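Local structure of prolyl oligopeptidase (Novosphingobium capsulatum, 1YR2) at residues A[428-433]-A[454-459]; A[458-463]-A[480-485]; A[474-479]-A[556-561]; A[486-491]-A[517-522]. The protein probably hydrolyses oligopeptides on the carboxyl side of proline, and less often alanine, as a serine endopeptidase of the prolyl oligopeptidase (S9A) family. One frame throughout, in Å; residues are numbered along the deposited sequence.

Contact 1 of 4, residues A[428-433]-A[454-459]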
loop_
_atom_site.group_PDB
_atom_site.type_symbol
_atom_site.label_atom_id
_atom_site.label_comp_id
_atom_site.label_asym_id
_atom_site.label_seq_id
_atom_site.Cartn_x
_atom_site.Cartn_y
_atom_site.Cartn_z
ATOM N N PHE A 428 1.460 -10.441 -5.184
ATOM C CA PHE A 428 0.103 -10.977 -5.078
ATOM C C PHE A 428 0.081 -12.371 -4.459
ATOM O O PHE A 428 -0.910 -12.749 -3.843
ATOM C CB PHE A 428 -0.595 -10.968 -6.431
ATOM C CG PHE A 428 -0.674 -9.629 -7.044
ATOM C CD1 PHE A 428 -1.531 -8.683 -6.536
ATOM C CD2 PHE A 428 0.178 -9.274 -8.106
ATOM C CE1 PHE A 428 -1.600 -7.415 -7.072
ATOM C CE2 PHE A 428 0.076 -8.001 -8.702
ATOM C CZ PHE A 428 -0.801 -7.064 -8.154
ATOM N N THR A 429 1.181 -13.124 -4.564
ATOM C CA THR A 429 1.236 -14.448 -3.936
ATOM C C THR A 429 2.352 -14.569 -2.947
ATOM O O THR A 429 2.760 -15.687 -2.582
ATOM C CB THR A 429 1.416 -15.529 -4.994
ATOM O OG1 THR A 429 2.559 -15.181 -5.807
ATOM C CG2 THR A 429 0.199 -15.508 -5.932
ATOM N N GLN A 430 2.815 -13.440 -2.454
ATOM C CA GLN A 430 3.900 -13.404 -1.465
ATOM C C GLN A 430 3.620 -12.356 -0.416
ATOM O O GLN A 430 3.863 -11.158 -0.622
ATOM C CB GLN A 430 5.227 -13.168 -2.171
ATOM C CG GLN A 430 6.446 -13.045 -1.269
ATOM C CD GLN A 430 6.682 -14.303 -0.511
ATOM O OE1 GLN A 430 7.245 -15.247 -1.056
ATOM N NE2 GLN A 430 6.243 -14.337 0.746
ATOM N N PRO A 431 3.103 -12.753 0.743
ATOM C CA PRO A 431 3.047 -11.813 1.852
ATOM C C PRO A 431 4.440 -11.270 2.166
ATOM O O PRO A 431 5.426 -11.987 1.983
ATOM C CB PRO A 431 2.496 -12.661 3.007
ATOM C CG PRO A 431 1.868 -13.850 2.348
ATOM C CD PRO A 431 2.641 -14.098 1.113
ATOM N N ALA A 432 4.518 -10.027 2.647
ATOM C CA ALA A 432 5.774 -9.329 2.812
ATOM C C ALA A 432 6.724 -10.246 3.550
ATOM O O ALA A 432 6.381 -10.805 4.587
ATOM C CB ALA A 432 5.600 -8.095 3.589
ATOM N N THR A 433 7.907 -10.363 2.996
ATOM C CA THR A 433 8.913 -11.242 3.530
ATOM C C THR A 433 10.280 -10.628 3.454
ATOM O O THR A 433 10.593 -9.831 2.547
ATOM C CB THR A 433 8.860 -12.601 2.758
ATOM O OG1 THR A 433 9.752 -13.541 3.392
ATOM C CG2 THR A 433 9.396 -12.489 1.309
ATOM N N PHE A 454 0.218 -21.956 2.073
ATOM C CA PHE A 454 0.502 -22.232 0.675
ATOM C C PHE A 454 1.967 -21.995 0.435
ATOM O O PHE A 454 2.651 -21.392 1.267
ATOM C CB PHE A 454 -0.377 -21.342 -0.230
ATOM C CG PHE A 454 -0.126 -19.853 -0.052
ATOM C CD1 PHE A 454 -0.791 -19.113 0.908
ATOM C CD2 PHE A 454 0.780 -19.220 -0.845
ATOM C CE1 PHE A 454 -0.521 -17.761 1.076
ATOM C CE2 PHE A 454 1.034 -17.855 -0.688
ATOM C CZ PHE A 454 0.404 -17.136 0.262
ATOM N N ASP A 455 2.450 -22.414 -0.729
ATOM C CA ASP A 455 3.818 -22.142 -1.151
ATOM C C ASP A 455 3.830 -21.092 -2.242
ATOM O O ASP A 455 3.336 -21.375 -3.324
ATOM C CB ASP A 455 4.418 -23.434 -1.714
ATOM C CG ASP A 455 5.891 -23.306 -2.092
ATOM O OD1 ASP A 455 6.469 -22.182 -2.113
ATOM O OD2 ASP A 455 6.561 -24.320 -2.372
ATOM N N PRO A 456 4.387 -19.914 -1.998
ATOM C CA PRO A 456 4.478 -18.882 -3.046
ATOM C C PRO A 456 5.031 -19.344 -4.410
ATOM O O PRO A 456 4.532 -18.860 -5.429
ATOM C CB PRO A 456 5.364 -17.796 -2.414
ATOM C CG PRO A 456 5.049 -17.934 -0.959
ATOM C CD PRO A 456 4.937 -19.447 -0.715
ATOM N N ALA A 457 5.977 -20.276 -4.440
ATOM C CA ALA A 457 6.481 -20.863 -5.700
ATOM C C ALA A 457 5.463 -21.736 -6.488
ATOM O O ALA A 457 5.732 -22.125 -7.622
ATOM C CB ALA A 457 7.720 -21.694 -5.407
ATOM N N ASP A 458 4.300 -22.033 -5.912
ATOM C CA ASP A 458 3.257 -22.738 -6.631
ATOM C C ASP A 458 2.388 -21.808 -7.471
ATOM O O ASP A 458 1.401 -22.241 -8.036
ATOM C CB ASP A 458 2.338 -23.491 -5.660
ATOM C CG ASP A 458 2.901 -24.821 -5.224
ATOM O OD1 ASP A 458 3.931 -25.238 -5.769
ATOM O OD2 ASP A 458 2.358 -25.536 -4.333
ATOM N N PHE A 459 2.762 -20.538 -7.563
ATOM C CA PHE A 459 1.964 -19.554 -8.273
ATOM C C PHE A 459 2.914 -18.712 -9.120
ATOM O O PHE A 459 4.106 -18.610 -8.799
ATOM C CB PHE A 459 1.239 -18.631 -7.293
ATOM C CG PHE A 459 0.388 -19.346 -6.335
ATOM C CD1 PHE A 459 0.939 -19.916 -5.199
ATOM C CD2 PHE A 459 -0.966 -19.496 -6.576
ATOM C CE1 PHE A 459 0.134 -20.674 -4.364
ATOM C CE2 PHE A 459 -1.754 -20.212 -5.696
ATOM C CZ PHE A 459 -1.171 -20.790 -4.606
HETATM O O HOH W 1 5.072 -16.461 -7.205
#
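T429 carries this meeting of a last-blade connection of the beta-propeller with the linker that enters strand 459-467 of the catalytic domain. Its CB points at 454-459 and lies 3.9 Å from CB of F459. From there the side chain forks. The methyl CG2, anti to the carbonyl carbon, crosses obliquely over the root of the phenylalanine and comes 3.6 Å from F459 CB. The hydroxyl takes the crowded position between backbone N and carbonyl carbon (chi1 53°) and turns to water 1, with T429 OG1 3.1 Å from the water oxygen. That water donates to the backbone O of F459 at 2.8 Å, so it bridges the two segments where no direct hydrogen bond joins them. The carbonyl of T429 faces carbon instead: its O lies near the plane of the F454 ring, 3.4 Å from CE2 at the edge, and also touches CB of P456. Q430 bends at chi2 (63°), and its OE1 rests 3.4 Å from P456 CB. Its NE2 donates almost straight to the P431 O of its own segment, which fixes the rotation of the amide and leaves OE1 turned to P456. Farther on, P431 CD and F454 CZ meet tip to tip. M511 of helix 508-514 packs against T429, F454 and F459. Packing and one water, not direct hydrogen bonds, thus join the two segments, at the cost of a buried T429 O with no partner.

Contact 2 of 4, residues A[458-463]-A[480-485]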
loop_
_atom_site.group_PDB
_atom_site.type_symbol
_atom_site.label_atom_id
_atom_site.label_comp_id
_atom_site.label_asym_id
_atom_site.label_seq_id
_atom_site.Cartn_x
_atom_site.Cartn_y
_atom_site.Cartn_z
ATOM N N ASP A 458 4.300 -22.033 -5.912
ATOM C CA ASP A 458 3.257 -22.738 -6.631
ATOM C C ASP A 458 2.388 -21.808 -7.471
ATOM O O ASP A 458 1.401 -22.241 -8.036
ATOM C CB ASP A 458 2.338 -23.491 -5.660
ATOM C CG ASP A 458 2.901 -24.821 -5.224
ATOM O OD1 ASP A 458 3.931 -25.238 -5.769
ATOM O OD2 ASP A 458 2.358 -25.536 -4.333
ATOM N N PHE A 459 2.762 -20.538 -7.563
ATOM C CA PHE A 459 1.964 -19.554 -8.273
ATOM C C PHE A 459 2.914 -18.712 -9.120
ATOM O O PHE A 459 4.106 -18.610 -8.799
ATOM C CB PHE A 459 1.239 -18.631 -7.293
ATOM C CG PHE A 459 0.388 -19.346 -6.335
ATOM C CD1 PHE A 459 0.939 -19.916 -5.199
ATOM C CD2 PHE A 459 -0.966 -19.496 -6.576
ATOM C CE1 PHE A 459 0.134 -20.674 -4.364
ATOM C CE2 PHE A 459 -1.754 -20.212 -5.696
ATOM C CZ PHE A 459 -1.171 -20.790 -4.606
ATOM N N ARG A 460 2.365 -18.073 -10.147
ATOM C CA ARG A 460 3.129 -17.222 -11.032
ATOM C C ARG A 460 2.439 -15.881 -11.214
ATOM O O ARG A 460 1.243 -15.860 -11.530
ATOM C CB ARG A 460 3.190 -17.918 -12.385
ATOM C CG ARG A 460 4.323 -17.496 -13.260
ATOM C CD ARG A 460 4.456 -18.371 -14.544
ATOM N NE ARG A 460 5.046 -19.683 -14.268
ATOM C CZ ARG A 460 4.453 -20.869 -14.464
ATOM N NH1 ARG A 460 3.212 -20.961 -14.941
ATOM N NH2 ARG A 460 5.110 -21.984 -14.161
ATOM N N VAL A 461 3.177 -14.777 -11.029
ATOM C CA VAL A 461 2.689 -13.435 -11.394
ATOM C C VAL A 461 3.300 -13.130 -12.755
ATOM O O VAL A 461 4.527 -13.168 -12.892
ATOM C CB VAL A 461 3.164 -12.367 -10.390
ATOM C CG1 VAL A 461 2.779 -10.968 -10.810
ATOM C CG2 VAL A 461 2.619 -12.665 -9.002
ATOM N N GLU A 462 2.475 -12.807 -13.740
ATOM C CA GLU A 462 2.970 -12.438 -15.066
ATOM C C GLU A 462 2.552 -11.005 -15.339
ATOM O O GLU A 462 1.658 -10.516 -14.688
ATOM C CB GLU A 462 2.325 -13.351 -16.109
ATOM C CG GLU A 462 2.876 -14.760 -16.071
ATOM C CD GLU A 462 2.273 -15.670 -17.132
ATOM O OE1 GLU A 462 2.646 -15.582 -18.317
ATOM O OE2 GLU A 462 1.413 -16.487 -16.767
ATOM N N GLN A 463 3.230 -10.299 -16.252
ATOM C CA GLN A 463 2.805 -8.974 -16.655
ATOM C C GLN A 463 2.781 -8.892 -18.165
ATOM O O GLN A 463 3.632 -9.461 -18.818
ATOM C CB GLN A 463 3.739 -7.877 -16.087
ATOM C CG GLN A 463 3.364 -6.422 -16.487
ATOM C CD GLN A 463 4.279 -5.380 -15.863
ATOM O OE1 GLN A 463 5.515 -5.494 -15.964
ATOM N NE2 GLN A 463 3.684 -4.395 -15.171
ATOM N N ARG A 480 -1.796 -16.602 -11.471
ATOM C CA ARG A 480 -2.451 -17.918 -11.525
ATOM C C ARG A 480 -1.631 -18.950 -10.805
ATOM O O ARG A 480 -0.397 -18.932 -10.853
ATOM C CB ARG A 480 -2.555 -18.373 -12.959
ATOM C CG ARG A 480 -3.631 -17.647 -13.739
ATOM C CD ARG A 480 -3.643 -17.946 -15.223
ATOM N NE ARG A 480 -2.449 -17.440 -15.904
ATOM C CZ ARG A 480 -2.334 -17.421 -17.221
ATOM N NH1 ARG A 480 -3.316 -17.888 -17.977
ATOM N NH2 ARG A 480 -1.227 -16.967 -17.795
ATOM N N ARG A 481 -2.317 -19.861 -10.149
ATOM C CA ARG A 481 -1.677 -21.054 -9.661
ATOM C C ARG A 481 -1.122 -21.914 -10.830
ATOM O O ARG A 481 -1.616 -21.847 -11.939
ATOM C CB ARG A 481 -2.687 -21.825 -8.808
ATOM C CG ARG A 481 -2.084 -22.818 -7.849
ATOM C CD ARG A 481 -3.166 -23.345 -6.916
ATOM N NE ARG A 481 -4.273 -23.940 -7.668
ATOM C CZ ARG A 481 -5.433 -24.290 -7.153
ATOM N NH1 ARG A 481 -5.689 -24.024 -5.886
ATOM N NH2 ARG A 481 -6.376 -24.841 -7.909
ATOM N N LYS A 482 -0.081 -22.698 -10.545
ATOM C CA LYS A 482 0.667 -23.422 -11.570
ATOM C C LYS A 482 -0.062 -24.679 -12.127
ATOM O O LYS A 482 0.451 -25.353 -13.033
ATOM C CB LYS A 482 2.083 -23.794 -11.067
ATOM C CG LYS A 482 3.015 -22.622 -11.021
ATOM C CD LYS A 482 4.446 -22.997 -10.655
ATOM C CE LYS A 482 5.334 -21.740 -10.683
ATOM N NZ LYS A 482 6.650 -22.084 -10.120
ATOM N N ASP A 483 -1.242 -24.994 -11.599
ATOM C CA ASP A 483 -2.136 -25.916 -12.289
ATOM C C ASP A 483 -2.915 -25.283 -13.461
ATOM O O ASP A 483 -3.525 -25.982 -14.236
ATOM C CB ASP A 483 -3.090 -26.642 -11.324
ATOM C CG ASP A 483 -4.006 -25.731 -10.570
ATOM O OD1 ASP A 483 -3.691 -24.540 -10.329
ATOM O OD2 ASP A 483 -5.103 -26.153 -10.164
ATOM N N ALA A 484 -2.889 -23.967 -13.599
ATOM C CA ALA A 484 -3.570 -23.314 -14.723
ATOM C C ALA A 484 -2.858 -23.650 -16.066
ATOM O O ALA A 484 -1.695 -23.292 -16.295
ATOM C CB ALA A 484 -3.617 -21.806 -14.512
ATOM N N LYS A 485 -3.576 -24.353 -16.931
ATOM C CA LYS A 485 -3.047 -24.795 -18.213
ATOM C C LYS A 485 -4.086 -24.526 -19.282
ATOM O O LYS A 485 -4.183 -25.238 -20.285
ATOM C CB LYS A 485 -2.711 -26.286 -18.144
ATOM C CG LYS A 485 -1.597 -26.614 -17.161
ATOM C CD LYS A 485 -0.196 -26.293 -17.690
ATOM C CE LYS A 485 0.851 -26.802 -16.693
ATOM N NZ LYS A 485 2.197 -26.197 -16.928
HETATM O O HOH W 2 0.546 -22.681 -15.014
HETATM O O HOH W 3 -0.362 -16.010 -14.496
#
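The R480 guanidinium takes its partners at the edge: E462 OE2 accepts from NH2 at 2.9 Å in a salt bridge, and water 3 accepts from NE and probably donates to the same OE2. Carboxylate and guanidinium planes are 24° apart, but NH2 meets OE2 from above the carboxylate plane. Over one face of the R460 guanidinium passes the aliphatic chain of K482, crossing at about a right angle, with R460 NH2 3.5 Å from K482 CE. Two like charges are thereby brought close; K482 NZ is bonded to A457 O. On the sheet face of F459 and R481, CE2 of the ring lies 3.4 Å from R481 CG, the two side chains running alongside each other. Beyond them R481 bends at chi3 (57°) and grips D483 side-on, NE to OD1 at 2.8 Å and NH2 to OD2; NH1 has a second acid, D515. R460 and R480 form an antiparallel hydrogen-bonded pair, R460 N to R480 O at 3.0 Å and R480 N back to R460 O. K482 N bonds to D458 O, and a type I turn from R481 to A484 follows. This is the open end of the antiparallel beta hairpin 459-467/473-481 at one margin of the alpha/beta-hydrolase sheet.

Contact 3 of 4, residues A[474-479]-A[556-561]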
loop_
_atom_site.group_PDB
_atom_site.type_symbol
_atom_site.label_atom_id
_atom_site.label_comp_id
_atom_site.label_asym_id
_atom_site.label_seq_id
_atom_site.Cartn_x
_atom_site.Cartn_y
_atom_site.Cartn_z
ATOM N N VAL A 474 -1.144 -0.469 -22.008
ATOM C CA VAL A 474 -1.461 -0.443 -20.605
ATOM C C VAL A 474 -0.894 -1.743 -20.021
ATOM O O VAL A 474 -1.051 -2.832 -20.596
ATOM C CB VAL A 474 -2.953 -0.427 -20.389
ATOM C CG1 VAL A 474 -3.291 -0.348 -18.905
ATOM C CG2 VAL A 474 -3.589 0.711 -21.186
ATOM N N PRO A 475 -0.258 -1.644 -18.869
ATOM C CA PRO A 475 0.187 -2.854 -18.163
ATOM C C PRO A 475 -0.966 -3.600 -17.461
ATOM O O PRO A 475 -1.923 -3.023 -16.967
ATOM C CB PRO A 475 1.197 -2.326 -17.124
ATOM C CG PRO A 475 1.350 -0.858 -17.374
ATOM C CD PRO A 475 0.101 -0.409 -18.143
ATOM N N MET A 476 -0.862 -4.910 -17.475
ATOM C CA MET A 476 -1.746 -5.766 -16.687
ATOM C C MET A 476 -0.959 -6.925 -16.084
ATOM O O MET A 476 -0.128 -7.540 -16.756
ATOM C CB MET A 476 -2.889 -6.299 -17.536
ATOM C CG MET A 476 -3.822 -7.272 -16.812
ATOM S SD MET A 476 -5.385 -7.458 -17.709
ATOM C CE MET A 476 -4.835 -7.865 -19.329
ATOM N N PHE A 477 -1.270 -7.230 -14.815
ATOM C CA PHE A 477 -0.738 -8.383 -14.090
ATOM C C PHE A 477 -1.746 -9.501 -14.199
ATOM O O PHE A 477 -2.963 -9.265 -14.162
ATOM C CB PHE A 477 -0.568 -8.103 -12.584
ATOM C CG PHE A 477 0.429 -7.049 -12.246
ATOM C CD1 PHE A 477 1.762 -7.219 -12.550
ATOM C CD2 PHE A 477 0.029 -5.858 -11.659
ATOM C CE1 PHE A 477 2.685 -6.224 -12.293
ATOM C CE2 PHE A 477 0.968 -4.859 -11.370
ATOM C CZ PHE A 477 2.294 -5.064 -11.675
ATOM N N ILE A 478 -1.262 -10.713 -14.389
ATOM C CA ILE A 478 -2.109 -11.911 -14.410
ATOM C C ILE A 478 -1.476 -12.914 -13.467
ATOM O O ILE A 478 -0.276 -13.218 -13.593
ATOM C CB ILE A 478 -2.117 -12.473 -15.847
ATOM C CG1 ILE A 478 -2.764 -11.477 -16.793
ATOM C CG2 ILE A 478 -2.939 -13.788 -15.918
ATOM C CD1 ILE A 478 -2.409 -11.748 -18.208
ATOM N N VAL A 479 -2.255 -13.436 -12.531
ATOM C CA VAL A 479 -1.714 -14.217 -11.446
ATOM C C VAL A 479 -2.496 -15.495 -11.391
ATOM O O VAL A 479 -3.706 -15.486 -11.308
ATOM C CB VAL A 479 -1.899 -13.494 -10.093
ATOM C CG1 VAL A 479 -1.161 -14.261 -9.004
ATOM C CG2 VAL A 479 -1.369 -12.096 -10.174
ATOM N N GLU A 556 -11.324 -7.639 -22.852
ATOM C CA GLU A 556 -11.246 -8.201 -24.192
ATOM C C GLU A 556 -9.968 -9.009 -24.428
ATOM O O GLU A 556 -10.003 -10.048 -25.072
ATOM C CB GLU A 556 -11.415 -7.093 -25.245
ATOM C CG GLU A 556 -12.825 -6.545 -25.243
ATOM C CD GLU A 556 -13.054 -5.413 -26.216
ATOM O OE1 GLU A 556 -12.169 -4.525 -26.365
ATOM O OE2 GLU A 556 -14.134 -5.424 -26.836
ATOM N N TRP A 557 -8.859 -8.498 -23.916
ATOM C CA TRP A 557 -7.536 -9.061 -24.117
ATOM C C TRP A 557 -7.482 -10.419 -23.442
ATOM O O TRP A 557 -6.953 -11.374 -23.994
ATOM C CB TRP A 557 -6.435 -8.151 -23.540
ATOM C CG TRP A 557 -5.087 -8.574 -23.923
ATOM C CD1 TRP A 557 -4.369 -8.146 -25.002
ATOM C CD2 TRP A 557 -4.296 -9.571 -23.282
ATOM N NE1 TRP A 557 -3.161 -8.791 -25.033
ATOM C CE2 TRP A 557 -3.089 -9.672 -23.994
ATOM C CE3 TRP A 557 -4.482 -10.390 -22.144
ATOM C CZ2 TRP A 557 -2.075 -10.575 -23.635
ATOM C CZ3 TRP A 557 -3.474 -11.276 -21.781
ATOM C CH2 TRP A 557 -2.300 -11.391 -22.548
ATOM N N LEU A 558 -8.024 -10.499 -22.245
ATOM C CA LEU A 558 -7.947 -11.724 -21.463
ATOM C C LEU A 558 -8.725 -12.856 -22.152
ATOM O O LEU A 558 -8.329 -14.001 -22.108
ATOM C CB LEU A 558 -8.504 -11.476 -20.083
ATOM C CG LEU A 558 -7.762 -10.558 -19.092
ATOM C CD1 LEU A 558 -8.648 -10.116 -17.867
ATOM C CD2 LEU A 558 -6.495 -11.232 -18.642
ATOM N N ILE A 559 -9.847 -12.506 -22.756
ATOM C CA ILE A 559 -10.670 -13.458 -23.513
ATOM C C ILE A 559 -10.016 -13.839 -24.809
ATOM O O ILE A 559 -9.968 -15.034 -25.149
ATOM C CB ILE A 559 -12.115 -12.932 -23.714
ATOM C CG1 ILE A 559 -12.766 -12.772 -22.341
ATOM C CG2 ILE A 559 -12.898 -13.909 -24.633
ATOM C CD1 ILE A 559 -14.092 -12.070 -22.296
ATOM N N ALA A 560 -9.483 -12.845 -25.515
ATOM C CA ALA A 560 -8.856 -13.076 -26.819
ATOM C C ALA A 560 -7.579 -13.890 -26.710
ATOM O O ALA A 560 -7.177 -14.622 -27.644
ATOM C CB ALA A 560 -8.571 -11.754 -27.487
ATOM N N ASN A 561 -6.924 -13.772 -25.578
ATOM C CA ASN A 561 -5.607 -14.355 -25.426
ATOM C C ASN A 561 -5.592 -15.612 -24.578
ATOM O O ASN A 561 -4.538 -16.082 -24.177
ATOM C CB ASN A 561 -4.624 -13.292 -24.937
ATOM C CG ASN A 561 -4.341 -12.285 -26.008
ATOM O OD1 ASN A 561 -3.448 -12.516 -26.829
ATOM N ND2 ASN A 561 -5.197 -11.243 -26.120
#
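M476 starts out extended, CG anti to the backbone N (chi1 177°) and chi2 likewise near anti, then bends at chi3 (53°) to turn its methyl toward the helix. I478, two residues along the strand and on the same face, keeps CG1 beside the backbone N and stretches CD1 outward. From the helix W557 answers with CG anti to its backbone N, which swings the indole toward the strand. Together they make a strand-helix layer of the alpha/beta-hydrolase fold: helix 544-560 lies against one face of the central sheet, and the axis of its turn 556-560 passes 11.6 Å from that of 474-479, crossing at -51°. M476 CE touches both helix side chains, 3.8 Å from W557 CE3 and from L558 CD2, while its SD, crossing the leucine obliquely, is 4.0 Å from L558 CD2. I478 CD1 meets the neighbouring indole atom, W557 CZ3, at 3.8 Å, crossing it at about a right angle, and reaches L558 CD2 tip to tip. No hydrogen bond crosses; carbon and sulfur fill a buried layer to which A554, about one helical turn earlier, adds contact with M476, and A521 of the adjoining strand 519-523 adds contact with L558. The indole is also covered from its own segment. N561, the first residue to leave helical angles, folds its amide back over one ring face, where ND2 stands 3.2 Å above the plane toward the rim. The same ND2 donates to W557 O at 2.8 Å, in the carbonyl plane and on a lone pair, and that oxygen also accepts from N561 N.

Contact 4 of 4, residues A[486-491]-A[517-522]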
loop_
_atom_site.group_PDB
_atom_site.type_symbol
_atom_site.label_atom_id
_atom_site.label_comp_id
_atom_site.label_asym_id
_atom_site.label_seq_id
_atom_site.Cartn_x
_atom_site.Cartn_y
_atom_site.Cartn_z
ATOM N N GLY A 486 -4.869 -23.488 -19.061
ATOM C CA GLY A 486 -5.868 -23.052 -19.997
ATOM C C GLY A 486 -6.700 -21.919 -19.438
ATOM O O GLY A 486 -6.398 -21.395 -18.362
ATOM N N PRO A 487 -7.725 -21.527 -20.184
ATOM C CA PRO A 487 -8.666 -20.476 -19.753
ATOM C C PRO A 487 -9.317 -20.791 -18.408
ATOM O O PRO A 487 -9.700 -21.932 -18.174
ATOM C CB PRO A 487 -9.726 -20.432 -20.870
ATOM C CG PRO A 487 -9.172 -21.228 -22.003
ATOM C CD PRO A 487 -7.997 -22.014 -21.554
ATOM N N LEU A 488 -9.427 -19.794 -17.540
ATOM C CA LEU A 488 -10.002 -19.994 -16.213
ATOM C C LEU A 488 -11.018 -18.902 -15.890
ATOM O O LEU A 488 -10.880 -17.805 -16.387
ATOM C CB LEU A 488 -8.879 -19.938 -15.190
ATOM C CG LEU A 488 -7.957 -21.148 -15.097
ATOM C CD1 LEU A 488 -6.878 -20.873 -14.044
ATOM C CD2 LEU A 488 -8.766 -22.396 -14.761
ATOM N N PRO A 489 -12.023 -19.182 -15.058
ATOM C CA PRO A 489 -12.792 -18.080 -14.452
ATOM C C PRO A 489 -11.821 -17.035 -13.878
ATOM O O PRO A 489 -10.832 -17.377 -13.208
ATOM C CB PRO A 489 -13.572 -18.757 -13.351
ATOM C CG PRO A 489 -13.763 -20.146 -13.873
ATOM C CD PRO A 489 -12.509 -20.494 -14.619
ATOM N N THR A 490 -12.098 -15.767 -14.147
ATOM C CA THR A 490 -11.126 -14.713 -13.913
ATOM C C THR A 490 -11.804 -13.580 -13.187
ATOM O O THR A 490 -12.920 -13.195 -13.505
ATOM C CB THR A 490 -10.547 -14.217 -15.248
ATOM O OG1 THR A 490 -9.833 -15.270 -15.890
ATOM C CG2 THR A 490 -9.522 -13.109 -15.055
ATOM N N LEU A 491 -11.091 -13.058 -12.190
ATOM C CA LEU A 491 -11.464 -11.870 -11.461
ATOM C C LEU A 491 -10.512 -10.757 -11.898
ATOM O O LEU A 491 -9.302 -10.837 -11.641
ATOM C CB LEU A 491 -11.336 -12.140 -9.958
ATOM C CG LEU A 491 -11.912 -11.107 -8.979
ATOM C CD1 LEU A 491 -11.879 -11.680 -7.545
ATOM C CD2 LEU A 491 -11.142 -9.850 -9.004
ATOM N N GLY A 517 -8.404 -21.924 -7.654
ATOM C CA GLY A 517 -8.374 -22.270 -9.071
ATOM C C GLY A 517 -8.858 -21.203 -10.053
ATOM O O GLY A 517 -9.162 -21.521 -11.220
ATOM N N GLY A 518 -9.005 -19.957 -9.588
ATOM C CA GLY A 518 -9.384 -18.857 -10.458
ATOM C C GLY A 518 -8.151 -18.084 -10.902
ATOM O O GLY A 518 -7.099 -18.172 -10.258
ATOM N N ALA A 519 -8.269 -17.332 -11.989
ATOM C CA ALA A 519 -7.230 -16.411 -12.420
ATOM C C ALA A 519 -7.553 -15.043 -11.894
ATOM O O ALA A 519 -8.737 -14.691 -11.750
ATOM C CB ALA A 519 -7.120 -16.393 -13.912
ATOM N N PHE A 520 -6.503 -14.304 -11.533
ATOM C CA PHE A 520 -6.611 -12.929 -11.103
ATOM C C PHE A 520 -5.854 -12.029 -12.079
ATOM O O PHE A 520 -4.743 -12.348 -12.537
ATOM C CB PHE A 520 -6.125 -12.776 -9.670
ATOM C CG PHE A 520 -6.037 -11.350 -9.200
ATOM C CD1 PHE A 520 -7.187 -10.626 -8.926
ATOM C CD2 PHE A 520 -4.824 -10.718 -9.085
ATOM C CE1 PHE A 520 -7.124 -9.323 -8.451
ATOM C CE2 PHE A 520 -4.735 -9.387 -8.648
ATOM C CZ PHE A 520 -5.916 -8.685 -8.336
ATOM N N ALA A 521 -6.498 -10.921 -12.425
ATOM C CA ALA A 521 -5.911 -9.915 -13.311
ATOM C C ALA A 521 -6.153 -8.552 -12.744
ATOM O O ALA A 521 -7.201 -8.275 -12.162
ATOM C CB ALA A 521 -6.537 -10.063 -14.667
ATOM N N LEU A 522 -5.166 -7.685 -12.860
ATOM C CA LEU A 522 -5.261 -6.330 -12.384
ATOM C C LEU A 522 -4.656 -5.432 -13.453
ATOM O O LEU A 522 -3.506 -5.631 -13.843
ATOM C CB LEU A 522 -4.508 -6.162 -11.069
ATOM C CG LEU A 522 -4.561 -4.768 -10.398
ATOM C CD1 LEU A 522 -4.275 -4.846 -8.942
ATOM C CD2 LEU A 522 -3.568 -3.780 -11.028
#
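G517 enters this contact at a positive phi (93°), the C-prime residue of a Schellman motif that closes helix 508-514, with G518 N bonded to W513 O and G517 N to I514 O. After G518 the chain enters strand 519-523, completing a beta-alpha-beta crossover of the alpha/beta-hydrolase sheet with 490-493 as its parallel neighbour. Three backbone bonds zip the strands together: A519 N to P489 O at 2.8 Å, nearly along the C=O axis, then L491 N to A519 O and A521 N to L491 O, both 2.9 Å and in the carbonyl planes. A519 O also accepts from W513 NE1 of the connecting helix. Ahead of the ladder the forked end of L488 abuts the carbonyl of G517, both methyls 3.7 Å from its O. On the face of T490 and A519, the threonine OG1 lies 3.5 Å from A519 CB; it donates to L488 O from above the carbonyl plane and is also bonded to T564. The other face carries L491 and F520, both with CG anti to the backbone N, crossing obliquely. There F520 CD1 lies 3.4 Å from L491 O and 4.0 Å from L491 CD2.

Overall arrangement
Contacts 2, 3 and 4 belong to one mixed sheet of the catalytic domain, where strands 459-467, 473-481, 519-523 and 490-493 are successive neighbours. Contact 2 holds the outer hairpin, contact 3 lays helix 544-560 against strand 473-481, and contact 4 pairs the next two strands; its centre lies about 10 Å from those of contacts 2 and 3. Contact 1 comes first along the chain and hands D458 and F459 to contact 2, their centres about 11 Å apart. Contacts 2 and 3 interleave; contact 4 follows contact 2, between the segments of contact 3. Contact 1 brings the last propeller blade to this sheet: F428 packs on F477, V479 and F520. Propeller and hydrolase domain thus meet where the chain passes between them.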